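Local coordinates for hypothetical ntf2-like protein (Bacteroides fragilis, PDB 3SBU) that is of unknown function but has an NTF2-like, cystatin-like fold and may, like many relatives, bind a small molecule, though no ligand is established, at residues E156-G159 against H160-D164; E98-M101 against D102-G105; V179-P183 against D184-S188; I45-F48 against A49-D52; S165-Q168 against S169-R173. All coordinates share one frame; numbering follows the deposited sequence. Where two conformers were deposited one is given.

Interaction 1 (E156-G159 against H160-D164)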
loop_
_atom_site.group_PDB
_atom_site.type_symbol
_atom_site.label_atom_id
_atom_site.label_comp_id
_atom_site.label_asym_id
_atom_site.label_seq_id
_atom_site.Cartn_x
_atom_site.Cartn_y
_atom_site.Cartn_z
ATOM N N GLU A 156 -19.070 13.004 -13.938
ATOM C CA GLU A 156 -18.449 13.092 -15.242
ATOM C C GLU A 156 -16.970 13.292 -15.062
ATOM O O GLU A 156 -16.216 12.654 -15.779
ATOM C CB GLU A 156 -19.086 14.188 -16.110
ATOM C CG GLU A 156 -20.587 13.954 -16.286
ATOM C CD GLU A 156 -21.121 13.900 -17.705
ATOM O OE1 GLU A 156 -21.030 12.823 -18.343
ATOM O OE2 GLU A 156 -21.683 14.923 -18.157
ATOM N N PHE A 157 -16.532 14.111 -14.085
ATOM C CA PHE A 157 -15.107 14.278 -13.804
ATOM C C PHE A 157 -14.500 12.907 -13.409
ATOM O O PHE A 157 -13.409 12.558 -13.874
ATOM C CB PHE A 157 -14.885 15.322 -12.675
ATOM C CG PHE A 157 -13.682 15.031 -11.798
ATOM C CD1 PHE A 157 -12.415 15.450 -12.177
ATOM C CD2 PHE A 157 -13.814 14.293 -10.617
ATOM C CE1 PHE A 157 -11.299 15.157 -11.394
ATOM C CE2 PHE A 157 -12.689 13.970 -9.847
ATOM C CZ PHE A 157 -11.443 14.433 -10.226
ATOM N N PHE A 158 -15.205 12.157 -12.535
ATOM C CA PHE A 158 -14.710 10.884 -12.012
ATOM C C PHE A 158 -14.458 9.863 -13.121
ATOM O O PHE A 158 -13.425 9.197 -13.077
ATOM C CB PHE A 158 -15.602 10.273 -10.920
ATOM C CG PHE A 158 -14.889 9.100 -10.271
ATOM C CD1 PHE A 158 -13.856 9.312 -9.357
ATOM C CD2 PHE A 158 -15.176 7.785 -10.656
ATOM C CE1 PHE A 158 -13.161 8.232 -8.799
ATOM C CE2 PHE A 158 -14.478 6.701 -10.098
ATOM C CZ PHE A 158 -13.473 6.935 -9.176
ATOM N N GLY A 159 -15.353 9.781 -14.106
ATOM C CA GLY A 159 -15.183 8.893 -15.255
ATOM C C GLY A 159 -13.890 9.151 -16.006
ATOM O O GLY A 159 -13.198 8.205 -16.400
ATOM N N HIS A 160 -13.558 10.445 -16.192
ATOM C CA HIS A 160 -12.337 10.866 -16.874
ATOM C C HIS A 160 -11.121 10.627 -15.972
ATOM O O HIS A 160 -10.112 10.130 -16.447
ATOM C CB HIS A 160 -12.438 12.333 -17.305
ATOM C CG HIS A 160 -13.452 12.555 -18.388
ATOM N ND1 HIS A 160 -14.663 13.178 -18.130
ATOM C CD2 HIS A 160 -13.420 12.189 -19.690
ATOM C CE1 HIS A 160 -15.321 13.178 -19.278
ATOM N NE2 HIS A 160 -14.613 12.592 -20.244
ATOM N N PHE A 161 -11.237 10.934 -14.657
ATOM C CA PHE A 161 -10.181 10.736 -13.648
ATOM C C PHE A 161 -9.789 9.252 -13.570
ATOM O O PHE A 161 -8.596 8.941 -13.516
ATOM C CB PHE A 161 -10.651 11.241 -12.249
ATOM C CG PHE A 161 -9.615 11.222 -11.138
ATOM C CD1 PHE A 161 -8.744 12.297 -10.956
ATOM C CD2 PHE A 161 -9.521 10.139 -10.269
ATOM C CE1 PHE A 161 -7.793 12.292 -9.928
ATOM C CE2 PHE A 161 -8.553 10.113 -9.259
ATOM C CZ PHE A 161 -7.697 11.195 -9.091
ATOM N N ALA A 162 -10.805 8.344 -13.556
ATOM C CA ALA A 162 -10.624 6.888 -13.447
ATOM C C ALA A 162 -10.043 6.216 -14.708
ATOM O O ALA A 162 -9.522 5.104 -14.594
ATOM C CB ALA A 162 -11.957 6.220 -13.104
ATOM N N THR A 163 -10.157 6.849 -15.897
ATOM C CA THR A 163 -9.740 6.212 -17.162
ATOM C C THR A 163 -8.591 6.905 -17.921
ATOM O O THR A 163 -8.018 6.282 -18.817
ATOM C CB THR A 163 -10.935 6.093 -18.117
ATOM O OG1 THR A 163 -11.472 7.384 -18.359
ATOM C CG2 THR A 163 -12.048 5.199 -17.586
ATOM N N ASP A 164 -8.273 8.166 -17.607
ATOM C CA ASP A 164 -7.205 8.893 -18.295
ATOM C C ASP A 164 -6.137 9.302 -17.273
ATOM O O ASP A 164 -6.349 10.223 -16.486
ATOM C CB ASP A 164 -7.793 10.105 -19.064
ATOM C CG ASP A 164 -6.820 11.015 -19.807
ATOM O OD1 ASP A 164 -5.606 10.965 -19.511
ATOM O OD2 ASP A 164 -7.287 11.843 -20.618
#

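Interaction 2 (E98-M101 against D102-G105)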
loop_
_atom_site.group_PDB
_atom_site.type_symbol
_atom_site.label_atom_id
_atom_site.label_comp_id
_atom_site.label_asym_id
_atom_site.label_seq_id
_atom_site.Cartn_x
_atom_site.Cartn_y
_atom_site.Cartn_z
ATOM N N GLU A 98 -17.306 14.546 5.813
ATOM C CA GLU A 98 -16.697 13.436 6.529
ATOM C C GLU A 98 -17.596 12.939 7.653
ATOM O O GLU A 98 -17.686 11.726 7.856
ATOM C CB GLU A 98 -15.321 13.859 7.086
ATOM C CG GLU A 98 -14.569 12.703 7.724
ATOM C CD GLU A 98 -13.237 13.059 8.352
ATOM O OE1 GLU A 98 -12.860 14.250 8.326
ATOM O OE2 GLU A 98 -12.571 12.141 8.872
ATOM N N GLU A 99 -18.238 13.855 8.408
ATOM C CA GLU A 99 -19.064 13.460 9.563
ATOM C C GLU A 99 -20.277 12.606 9.153
ATOM O O GLU A 99 -20.769 11.829 9.971
ATOM C CB GLU A 99 -19.508 14.668 10.417
ATOM C CG GLU A 99 -20.429 15.642 9.686
ATOM C CD GLU A 99 -19.753 16.702 8.826
ATOM O OE1 GLU A 99 -18.571 16.533 8.433
ATOM O OE2 GLU A 99 -20.393 17.754 8.615
ATOM N N ASP A 100 -20.724 12.720 7.888
ATOM C CA ASP A 100 -21.835 11.922 7.361
ATOM C C ASP A 100 -21.481 10.430 7.228
ATOM O O ASP A 100 -22.388 9.615 7.175
ATOM C CB ASP A 100 -22.325 12.474 6.020
ATOM C CG ASP A 100 -23.066 13.805 6.159
ATOM O OD1 ASP A 100 -23.515 14.127 7.291
ATOM O OD2 ASP A 100 -23.183 14.521 5.150
HETATM N N MSE A 101 -20.191 10.074 7.290
HETATM C CA MSE A 101 -19.768 8.671 7.283
HETATM C C MSE A 101 -20.209 7.977 8.564
HETATM O O MSE A 101 -20.291 6.754 8.579
HETATM C CB MSE A 101 -18.255 8.546 7.077
HETATM C CG MSE A 101 -17.833 9.152 5.727
HETATM SE SE MSE A 101 -16.079 8.617 5.120
HETATM C CE MSE A 101 -15.230 9.537 6.084
ATOM N N ASP A 102 -20.575 8.745 9.605
ATOM C CA ASP A 102 -21.118 8.193 10.863
ATOM C C ASP A 102 -22.421 7.460 10.594
ATOM O O ASP A 102 -22.804 6.581 11.365
ATOM C CB ASP A 102 -21.412 9.319 11.904
ATOM C CG ASP A 102 -20.222 10.019 12.525
ATOM O OD1 ASP A 102 -19.085 9.741 12.114
ATOM O OD2 ASP A 102 -20.430 10.919 13.336
ATOM N N LEU A 103 -23.124 7.854 9.516
ATOM C CA LEU A 103 -24.443 7.308 9.214
ATOM C C LEU A 103 -24.400 5.849 8.767
ATOM O O LEU A 103 -25.412 5.168 8.898
ATOM C CB LEU A 103 -25.167 8.187 8.177
ATOM C CG LEU A 103 -25.504 9.612 8.666
ATOM C CD1 LEU A 103 -25.996 10.477 7.534
ATOM C CD2 LEU A 103 -26.516 9.584 9.824
ATOM N N VAL A 104 -23.244 5.362 8.304
ATOM C CA VAL A 104 -23.063 3.962 7.858
ATOM C C VAL A 104 -23.432 2.979 9.006
ATOM O O VAL A 104 -24.131 1.989 8.768
ATOM C CB VAL A 104 -21.629 3.724 7.311
ATOM C CG1 VAL A 104 -21.404 2.247 6.946
ATOM C CG2 VAL A 104 -21.361 4.619 6.106
ATOM N N GLY A 105 -23.041 3.321 10.227
ATOM C CA GLY A 105 -23.341 2.527 11.418
ATOM C C GLY A 105 -24.688 2.758 12.102
ATOM O O GLY A 105 -24.905 2.220 13.193
HETATM O O HOH W 1 -17.144 10.269 10.387
#

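Interaction 3 (V179-P183 against D184-S188)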
loop_
_atom_site.group_PDB
_atom_site.type_symbol
_atom_site.label_atom_id
_atom_site.label_comp_id
_atom_site.label_asym_id
_atom_site.label_seq_id
_atom_site.Cartn_x
_atom_site.Cartn_y
_atom_site.Cartn_z
ATOM N N VAL A 179 -3.084 9.494 4.646
ATOM C CA VAL A 179 -3.242 9.059 6.017
ATOM C C VAL A 179 -3.179 7.541 6.009
ATOM O O VAL A 179 -3.874 6.878 5.220
ATOM C CB VAL A 179 -4.522 9.614 6.678
ATOM C CG1 VAL A 179 -4.632 9.148 8.125
ATOM C CG2 VAL A 179 -4.574 11.140 6.596
ATOM N N THR A 180 -2.314 6.984 6.843
ATOM C CA THR A 180 -2.227 5.536 6.886
ATOM C C THR A 180 -1.863 5.068 8.309
ATOM O O THR A 180 -1.909 5.861 9.247
ATOM C CB THR A 180 -1.259 5.014 5.787
ATOM O OG1 THR A 180 -1.438 3.608 5.681
ATOM C CG2 THR A 180 0.200 5.347 6.061
ATOM N N THR A 181 -1.481 3.782 8.445
ATOM C CA THR A 181 -1.050 3.155 9.681
ATOM C C THR A 181 0.459 3.310 9.813
ATOM O O THR A 181 1.187 3.153 8.835
ATOM C CB THR A 181 -1.458 1.656 9.646
ATOM O OG1 THR A 181 -2.870 1.541 9.519
ATOM C CG2 THR A 181 -1.059 0.914 10.880
ATOM N N ASP A 182 0.938 3.571 11.024
ATOM C CA ASP A 182 2.360 3.620 11.305
ATOM C C ASP A 182 2.941 2.176 11.179
ATOM O O ASP A 182 2.431 1.273 11.859
ATOM C CB ASP A 182 2.558 4.192 12.712
ATOM C CG ASP A 182 3.963 4.508 13.138
ATOM O OD1 ASP A 182 4.899 3.798 12.697
ATOM O OD2 ASP A 182 4.127 5.395 13.997
ATOM N N PRO A 183 3.978 1.926 10.311
ATOM C CA PRO A 183 4.522 0.554 10.172
ATOM C C PRO A 183 5.156 -0.006 11.437
ATOM O O PRO A 183 5.417 -1.199 11.498
ATOM C CB PRO A 183 5.582 0.704 9.084
ATOM C CG PRO A 183 5.950 2.137 9.114
ATOM C CD PRO A 183 4.685 2.860 9.411
ATOM N N ASP A 184 5.372 0.849 12.446
ATOM C CA ASP A 184 5.949 0.478 13.736
ATOM C C ASP A 184 4.869 0.122 14.772
ATOM O O ASP A 184 5.149 -0.642 15.684
ATOM C CB ASP A 184 6.822 1.627 14.273
ATOM C CG ASP A 184 7.966 2.035 13.355
ATOM O OD1 ASP A 184 8.837 1.181 13.075
ATOM O OD2 ASP A 184 8.024 3.225 12.975
ATOM N N ASP A 185 3.656 0.688 14.634
ATOM C CA ASP A 185 2.518 0.504 15.542
ATOM C C ASP A 185 1.198 0.676 14.795
ATOM O O ASP A 185 0.904 1.780 14.335
ATOM C CB ASP A 185 2.607 1.527 16.687
ATOM C CG ASP A 185 1.470 1.528 17.700
ATOM O OD1 ASP A 185 0.559 0.665 17.589
ATOM O OD2 ASP A 185 1.494 2.379 18.612
ATOM N N ASP A 186 0.391 -0.399 14.708
ATOM C CA ASP A 186 -0.903 -0.393 13.995
ATOM C C ASP A 186 -1.969 0.427 14.698
ATOM O O ASP A 186 -2.899 0.896 14.049
ATOM C CB ASP A 186 -1.430 -1.812 13.771
ATOM C CG ASP A 186 -0.460 -2.740 13.060
ATOM O OD1 ASP A 186 0.261 -2.266 12.147
ATOM O OD2 ASP A 186 -0.432 -3.942 13.402
ATOM N N PHE A 187 -1.831 0.631 16.012
ATOM C CA PHE A 187 -2.806 1.425 16.761
ATOM C C PHE A 187 -2.520 2.930 16.594
ATOM O O PHE A 187 -3.261 3.766 17.124
ATOM C CB PHE A 187 -2.820 1.003 18.237
ATOM C CG PHE A 187 -3.212 -0.449 18.392
ATOM C CD1 PHE A 187 -4.522 -0.865 18.157
ATOM C CD2 PHE A 187 -2.262 -1.412 18.716
ATOM C CE1 PHE A 187 -4.875 -2.220 18.259
ATOM C CE2 PHE A 187 -2.620 -2.763 18.833
ATOM C CZ PHE A 187 -3.923 -3.156 18.603
ATOM N N SER A 188 -1.470 3.257 15.785
ATOM C CA SER A 188 -1.013 4.610 15.569
ATOM C C SER A 188 -1.200 5.077 14.132
ATOM O O SER A 188 -0.862 4.388 13.170
ATOM C CB SER A 188 0.441 4.753 15.995
ATOM O OG SER A 188 0.805 6.119 16.113
#

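Interaction 4 (I45-F48 against A49-D52)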
loop_
_atom_site.group_PDB
_atom_site.type_symbol
_atom_site.label_atom_id
_atom_site.label_comp_id
_atom_site.label_asym_id
_atom_site.label_seq_id
_atom_site.Cartn_x
_atom_site.Cartn_y
_atom_site.Cartn_z
ATOM N N ILE A 45 -28.327 -6.830 2.854
ATOM C CA ILE A 45 -28.043 -6.566 1.453
ATOM C C ILE A 45 -27.083 -7.602 0.855
ATOM O O ILE A 45 -27.317 -8.020 -0.279
ATOM C CB ILE A 45 -27.599 -5.104 1.173
ATOM C CG1 ILE A 45 -27.935 -4.698 -0.274
ATOM C CG2 ILE A 45 -26.150 -4.804 1.547
ATOM C CD1 ILE A 45 -29.429 -4.640 -0.555
ATOM N N TYR A 46 -26.058 -8.061 1.615
ATOM C CA TYR A 46 -25.155 -9.085 1.102
ATOM C C TYR A 46 -25.910 -10.392 0.901
ATOM O O TYR A 46 -25.698 -11.040 -0.122
ATOM C CB TYR A 46 -23.916 -9.307 1.986
ATOM C CG TYR A 46 -22.940 -10.272 1.343
ATOM C CD1 TYR A 46 -22.176 -9.893 0.235
ATOM C CD2 TYR A 46 -22.839 -11.589 1.785
ATOM C CE1 TYR A 46 -21.318 -10.796 -0.397
ATOM C CE2 TYR A 46 -21.995 -12.504 1.153
ATOM C CZ TYR A 46 -21.225 -12.098 0.072
ATOM O OH TYR A 46 -20.375 -12.993 -0.535
ATOM N N ASN A 47 -26.813 -10.756 1.841
ATOM C CA ASN A 47 -27.604 -11.986 1.743
ATOM C C ASN A 47 -28.689 -11.877 0.662
ATOM O O ASN A 47 -28.938 -12.862 -0.031
ATOM C CB ASN A 47 -28.226 -12.368 3.084
ATOM C CG ASN A 47 -27.228 -12.857 4.104
ATOM O OD1 ASN A 47 -27.070 -12.273 5.176
ATOM N ND2 ASN A 47 -26.524 -13.938 3.800
ATOM N N PHE A 48 -29.305 -10.685 0.494
ATOM C CA PHE A 48 -30.331 -10.441 -0.526
ATOM C C PHE A 48 -29.754 -10.663 -1.928
ATOM O O PHE A 48 -30.410 -11.259 -2.780
ATOM C CB PHE A 48 -30.894 -9.014 -0.394
ATOM C CG PHE A 48 -31.884 -8.580 -1.453
ATOM C CD1 PHE A 48 -33.242 -8.839 -1.307
ATOM C CD2 PHE A 48 -31.460 -7.873 -2.579
ATOM C CE1 PHE A 48 -34.162 -8.406 -2.272
ATOM C CE2 PHE A 48 -32.377 -7.459 -3.552
ATOM C CZ PHE A 48 -33.721 -7.710 -3.381
ATOM N N ALA A 49 -28.523 -10.207 -2.142
ATOM C CA ALA A 49 -27.832 -10.303 -3.416
ATOM C C ALA A 49 -27.203 -11.687 -3.669
ATOM O O ALA A 49 -27.116 -12.087 -4.828
ATOM C CB ALA A 49 -26.763 -9.230 -3.483
ATOM N N SER A 50 -26.753 -12.404 -2.618
ATOM C CA SER A 50 -26.090 -13.701 -2.792
ATOM C C SER A 50 -27.031 -14.917 -2.670
ATOM O O SER A 50 -26.670 -15.999 -3.142
ATOM C CB SER A 50 -24.928 -13.851 -1.816
ATOM O OG SER A 50 -25.313 -13.725 -0.458
ATOM N N ASP A 51 -28.222 -14.750 -2.065
ATOM C CA ASP A 51 -29.177 -15.846 -1.887
ATOM C C ASP A 51 -30.439 -15.610 -2.727
ATOM O O ASP A 51 -31.293 -14.806 -2.346
ATOM C CB ASP A 51 -29.524 -16.028 -0.395
ATOM C CG ASP A 51 -30.166 -17.353 -0.057
ATOM O OD1 ASP A 51 -31.309 -17.595 -0.515
ATOM O OD2 ASP A 51 -29.545 -18.134 0.696
ATOM N N ASP A 52 -30.560 -16.350 -3.852
ATOM C CA ASP A 52 -31.669 -16.252 -4.807
ATOM C C ASP A 52 -33.038 -16.477 -4.145
ATOM O O ASP A 52 -33.970 -15.713 -4.414
ATOM C CB ASP A 52 -31.472 -17.254 -5.960
ATOM C CG ASP A 52 -32.377 -17.034 -7.165
ATOM O OD1 ASP A 52 -33.580 -17.383 -7.084
ATOM O OD2 ASP A 52 -31.863 -16.601 -8.218
#

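Interaction 5 (S165-Q168 against S169-R173)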
loop_
_atom_site.group_PDB
_atom_site.type_symbol
_atom_site.label_atom_id
_atom_site.label_comp_id
_atom_site.label_asym_id
_atom_site.label_seq_id
_atom_site.Cartn_x
_atom_site.Cartn_y
_atom_site.Cartn_z
ATOM N N SER A 165 -4.984 8.614 -17.308
ATOM C CA SER A 165 -3.830 8.809 -16.420
ATOM C C SER A 165 -3.223 10.223 -16.503
ATOM O O SER A 165 -2.725 10.726 -15.489
ATOM C CB SER A 165 -2.735 7.786 -16.734
ATOM O OG SER A 165 -3.229 6.458 -16.654
ATOM N N ILE A 166 -3.226 10.835 -17.704
ATOM C CA ILE A 166 -2.687 12.182 -17.918
ATOM C C ILE A 166 -3.638 13.201 -17.237
ATOM O O ILE A 166 -3.174 14.089 -16.518
ATOM C CB ILE A 166 -2.471 12.469 -19.442
ATOM C CG1 ILE A 166 -1.336 11.571 -20.018
ATOM C CG2 ILE A 166 -2.198 13.957 -19.700
ATOM C CD1 ILE A 166 -1.256 11.474 -21.560
ATOM N N PHE A 167 -4.956 13.063 -17.466
ATOM C CA PHE A 167 -5.959 13.917 -16.826
ATOM C C PHE A 167 -5.883 13.745 -15.309
ATOM O O PHE A 167 -5.838 14.741 -14.572
ATOM C CB PHE A 167 -7.364 13.596 -17.348
ATOM C CG PHE A 167 -8.482 14.333 -16.634
ATOM C CD1 PHE A 167 -8.765 15.666 -16.932
ATOM C CD2 PHE A 167 -9.283 13.680 -15.701
ATOM C CE1 PHE A 167 -9.828 16.332 -16.298
ATOM C CE2 PHE A 167 -10.339 14.348 -15.070
ATOM C CZ PHE A 167 -10.606 15.665 -15.372
ATOM N N GLN A 168 -5.803 12.474 -14.852
ATOM C CA GLN A 168 -5.700 12.126 -13.443
ATOM C C GLN A 168 -4.516 12.841 -12.803
ATOM O O GLN A 168 -4.687 13.465 -11.762
ATOM C CB GLN A 168 -5.566 10.608 -13.291
ATOM C CG GLN A 168 -5.769 10.122 -11.885
ATOM C CD GLN A 168 -5.495 8.654 -11.743
ATOM O OE1 GLN A 168 -4.466 8.253 -11.209
ATOM N NE2 GLN A 168 -6.430 7.819 -12.170
ATOM N N SER A 169 -3.337 12.813 -13.456
ATOM C CA SER A 169 -2.111 13.461 -12.960
ATOM C C SER A 169 -2.263 14.987 -12.824
ATOM O O SER A 169 -1.653 15.581 -11.936
ATOM C CB SER A 169 -0.923 13.129 -13.861
ATOM O OG SER A 169 -1.046 13.686 -15.158
ATOM N N ARG A 170 -3.095 15.611 -13.682
ATOM C CA ARG A 170 -3.334 17.053 -13.646
ATOM C C ARG A 170 -4.406 17.431 -12.589
ATOM O O ARG A 170 -4.586 18.619 -12.308
ATOM C CB ARG A 170 -3.775 17.568 -15.037
ATOM C CG ARG A 170 -2.785 17.330 -16.164
ATOM C CD ARG A 170 -3.107 18.213 -17.351
ATOM N NE ARG A 170 -2.493 17.698 -18.577
ATOM C CZ ARG A 170 -3.099 17.650 -19.757
ATOM N NH1 ARG A 170 -4.364 18.037 -19.878
ATOM N NH2 ARG A 170 -2.460 17.178 -20.817
ATOM N N ARG A 171 -5.131 16.431 -12.031
ATOM C CA ARG A 171 -6.217 16.663 -11.076
ATOM C C ARG A 171 -5.936 16.059 -9.679
ATOM O O ARG A 171 -6.852 15.600 -8.994
ATOM C CB ARG A 171 -7.536 16.136 -11.668
ATOM C CG ARG A 171 -7.971 16.859 -12.960
ATOM C CD ARG A 171 -8.199 18.352 -12.730
ATOM N NE ARG A 171 -8.949 18.954 -13.829
ATOM C CZ ARG A 171 -10.275 19.027 -13.882
ATOM N NH1 ARG A 171 -11.015 18.552 -12.888
ATOM N NH2 ARG A 171 -10.869 19.583 -14.923
ATOM N N ILE A 172 -4.658 16.102 -9.254
ATOM C CA ILE A 172 -4.207 15.638 -7.937
ATOM C C ILE A 172 -3.421 16.769 -7.305
ATOM O O ILE A 172 -2.495 17.283 -7.927
ATOM C CB ILE A 172 -3.388 14.311 -7.991
ATOM C CG1 ILE A 172 -4.283 13.150 -8.463
ATOM C CG2 ILE A 172 -2.739 13.991 -6.610
ATOM C CD1 ILE A 172 -3.567 12.008 -8.926
ATOM N N ARG A 173 -3.791 17.152 -6.066
ATOM C CA ARG A 173 -3.091 18.203 -5.344
ATOM C C ARG A 173 -1.677 17.718 -5.024
ATOM O O ARG A 173 -1.483 16.544 -4.698
ATOM C CB ARG A 173 -3.850 18.599 -4.069
ATOM C CG ARG A 173 -3.287 19.867 -3.407
ATOM C CD ARG A 173 -3.792 20.103 -1.980
ATOM N NE ARG A 173 -3.020 19.393 -0.939
ATOM C CZ ARG A 173 -2.009 19.921 -0.234
ATOM N NH1 ARG A 173 -1.621 21.173 -0.447
ATOM N NH2 ARG A 173 -1.361 19.186 0.665
#

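Interaction 1 (E156-G159 against H160-D164)
F161 lies one helical turn after F157, and the two rings run side by side in the same direction from helix 154-163. Followed outward, F161 starts with CB, which rests over one face of the F157 ring in a CH-pi contact, 4.2 Å from the ring centroid. With CG anti to the backbone N (chi1 -174°), the F161 ring is carried out alongside its neighbour. Its CD1 then meets F157 CZ at 3.5 Å, while CD2 comes only within 4.4 Å of F158 CE1; farther out, CE1 packs on R171 O. The two ring planes of F157 and F161 are inclined by 40°, an oblique pair rather than a stack. Beneath them, F161 N donates to F157 O at 2.8 Å, and A162 N makes the equivalent alpha-helical bond to F158 O. A162 CB also packs 4.0 Å from F158 CE2.

On the helix's other flank, T163 turns its hydroxyl back along the chain, and OG1 donates to G159 O at 2.7 Å, the same carbonyl that T163 N reaches only weakly. Beyond the segments, F161 meets F244 of strand 240-245 edge to face and F157 meets the ring of W251, while D164 caps the start of helix 165-170 through F167 N.

Interaction 2 (E98-M101 against D102-G105)
Between E98-M101 and D102-G105 the backbone winds as a 3-10 helix, with D102 N, L103 N and V104 N donating to E99 O, D100 O and M101 O, three residues back in each case. The D102 N to E99 O bond is 3.1 Å and fairly straight at the hydrogen (158°), yet all three donors stand well above the plane of the carbonyl they use, as the tight winding demands.

The side chains of the second segment lean back over these same carbonyls. D102 CB is 3.2 Å from E99 O, and CG, beside the backbone N (chi1 -70°), holds the carboxylate beside that oxygen, an acceptor it cannot bond to directly. One water donates to both D102 OD1, at 2.7 Å, and E98 O, linking the first turn to the aspartate; D102 OD2 accepts from a glycerol molecule, probably from the crystallisation liquor. This short 3-10 helix forms part of the connection between strands 93-95 and 111-116. L103 CB lies 3.3 Å from D100 O, and V104 brings CG2 to 3.4 Å from M101 O.

D100 sends its carboxylate out of the contact to a salt bridge between OD2 and R97 NE. On the side facing the sheet, the selenomethionine M101 packs on F95 and Y243, and V104 on L93 and F95 and, from a loop, on Y216.

Interaction 3 (V179-P183 against D184-S188)
D182 grips the turn through both its backbone and its carboxylate. Its N donates to S188 O at 2.9 Å, in an almost straight bond (170°). Its O accepts from D185 N at 3.1 Å, more bent and from above the carbonyl plane. The side chain adds a third bond: with CG anti to the backbone N (chi1 -172°), OD1 is brought to 3.0 Å from D184 N, which meets it on the anti side, out of the carboxylate plane.

That placement also brings like charges together, D182 OD1 lying 3.2 Å from D184 OD2, with the two carboxylate planes turned 68° apart. The proximity would be expected to disfavour full charge on both groups, although the D184 N bond may offset part of the cost. D184 OD1 accepts from a diethylene glycol molecule, probably from the crystallisation liquor.

Two type I beta turns, D182 to D185 and D185 to S188, follow each other in this connection of the two-stranded antiparallel sheet formed by 176-182 and 189-194. The second turn is braced by an Asx turn, in which D185 OD1 accepts from F187 N at 2.9 Å. T181 CG2 packs 3.4 Å from D186 CA; D182 CB separately meets S188 CB at 3.9 Å.

Farther out, D182 packs on L143 and P183 on F118, both of the second subunit. T180 continues the hairpin pairing by backbone bonds to L190.

Interaction 4 (I45-F48 against A49-D52)
S50 and Y46, one turn apart in helix 41-50, are joined by two hydrogen bonds to one carbonyl. Y46 O accepts twice from S50: from OG at 2.7 Å and from N at 3.0 Å, the two donors reaching the oxygen from opposite faces of its carbonyl plane. The hydroxyl can fold back in this way because OG stands between the backbone N and the carbonyl carbon of S50 (chi1 58°). The remaining backbone bonds close the helix, A49 N donating to I45 O at 3.1 Å and D51 N to N47 O at 2.9 Å.

Packing contacts are few. S50 OG also lies over one face of the Y46 ring, 3.9 Å from CE2, so the ring flanks, on one side, the hydroxyl bound to the same residue's carbonyl. A49 CB sits 3.5 Å from I45 O, and D51 CB approaches N47 O at 3.2 Å.

Capping takes over where the helix ends: D51, the first residue to leave helical geometry, is also the N-cap of helix 52-57, with OD1 accepting from L54 N. The carbonyls of F48 and A49 are taken by Q55 NE2 and H81 NE2. On the buried side, F48 meets F129 of strand 128-131 edge to face and F44 of its own helix obliquely, while I45 packs on L84.

Interaction 5 (S165-Q168 against S169-R173)
One face of the F167 ring carries the aliphatic part of R171, and one face of the R171 guanidinium in turn carries the rim of that ring. R171 CG makes a CH-pi contact 3.9 Å from the F167 centroid, close to the ring normal. Beyond it the chain bends at chi2 (-61°) and brings the guanidinium against the ring's rim, so that F167 CE1 lies 3.6 Å from R171 CZ. The two planes are inclined by 52°, so the groups meet at a slant. R170 makes a plainer version of this contact: I166 CG2 lies over one face of its guanidinium, 3.4 Å from NH2, the two side chains running side by side.

Two donors grip I166 O from the same face of its plane, R170 N at 3.2 Å and the hydroxyl S169 OG at 2.6 Å. The last turn of helix 165-170 then tightens, R171 N donating to Q168 O three residues back, while I172 CG1 packs 3.3 Å from that same oxygen.

Outside the segments, R171 has a salt bridge from NH2 to E152 and a bond from NH1 to W251 O, while Q168 OE1 accepts from W199 NE1 and its NE2 donates to F161 O. With NH1 and NH2 held by oxygens and its carbon chain laid on an aromatic face, R171 joins polar and apolar packing in one side chain; the E152 carboxylate probably offsets its charge in these partly buried surroundings.

How the interactions relate
Interactions 1 and 5 belong together: their centres are about 10 Å apart, D164 leads from one helix into the next, and Q168 NE2 and R171 reach back to F161 and F157. Both use aromatic rings, but interaction 1 pairs buried phenylalanines whereas interaction 5 lays an arginine on a partly exposed one. Interaction 4, across the chain's centre, is likewise a partly buried helix end; its serine-to-carbonyl bond recalls that of T163, four residues back, and that of S169, three back. Interactions 2 and 3 are acidic surface contacts between strands: interaction 2 uses 3-10 bonds, interaction 3 turn bonds with aspartate side-chain acceptors. Among the five, interaction 3 alone reaches the second subunit.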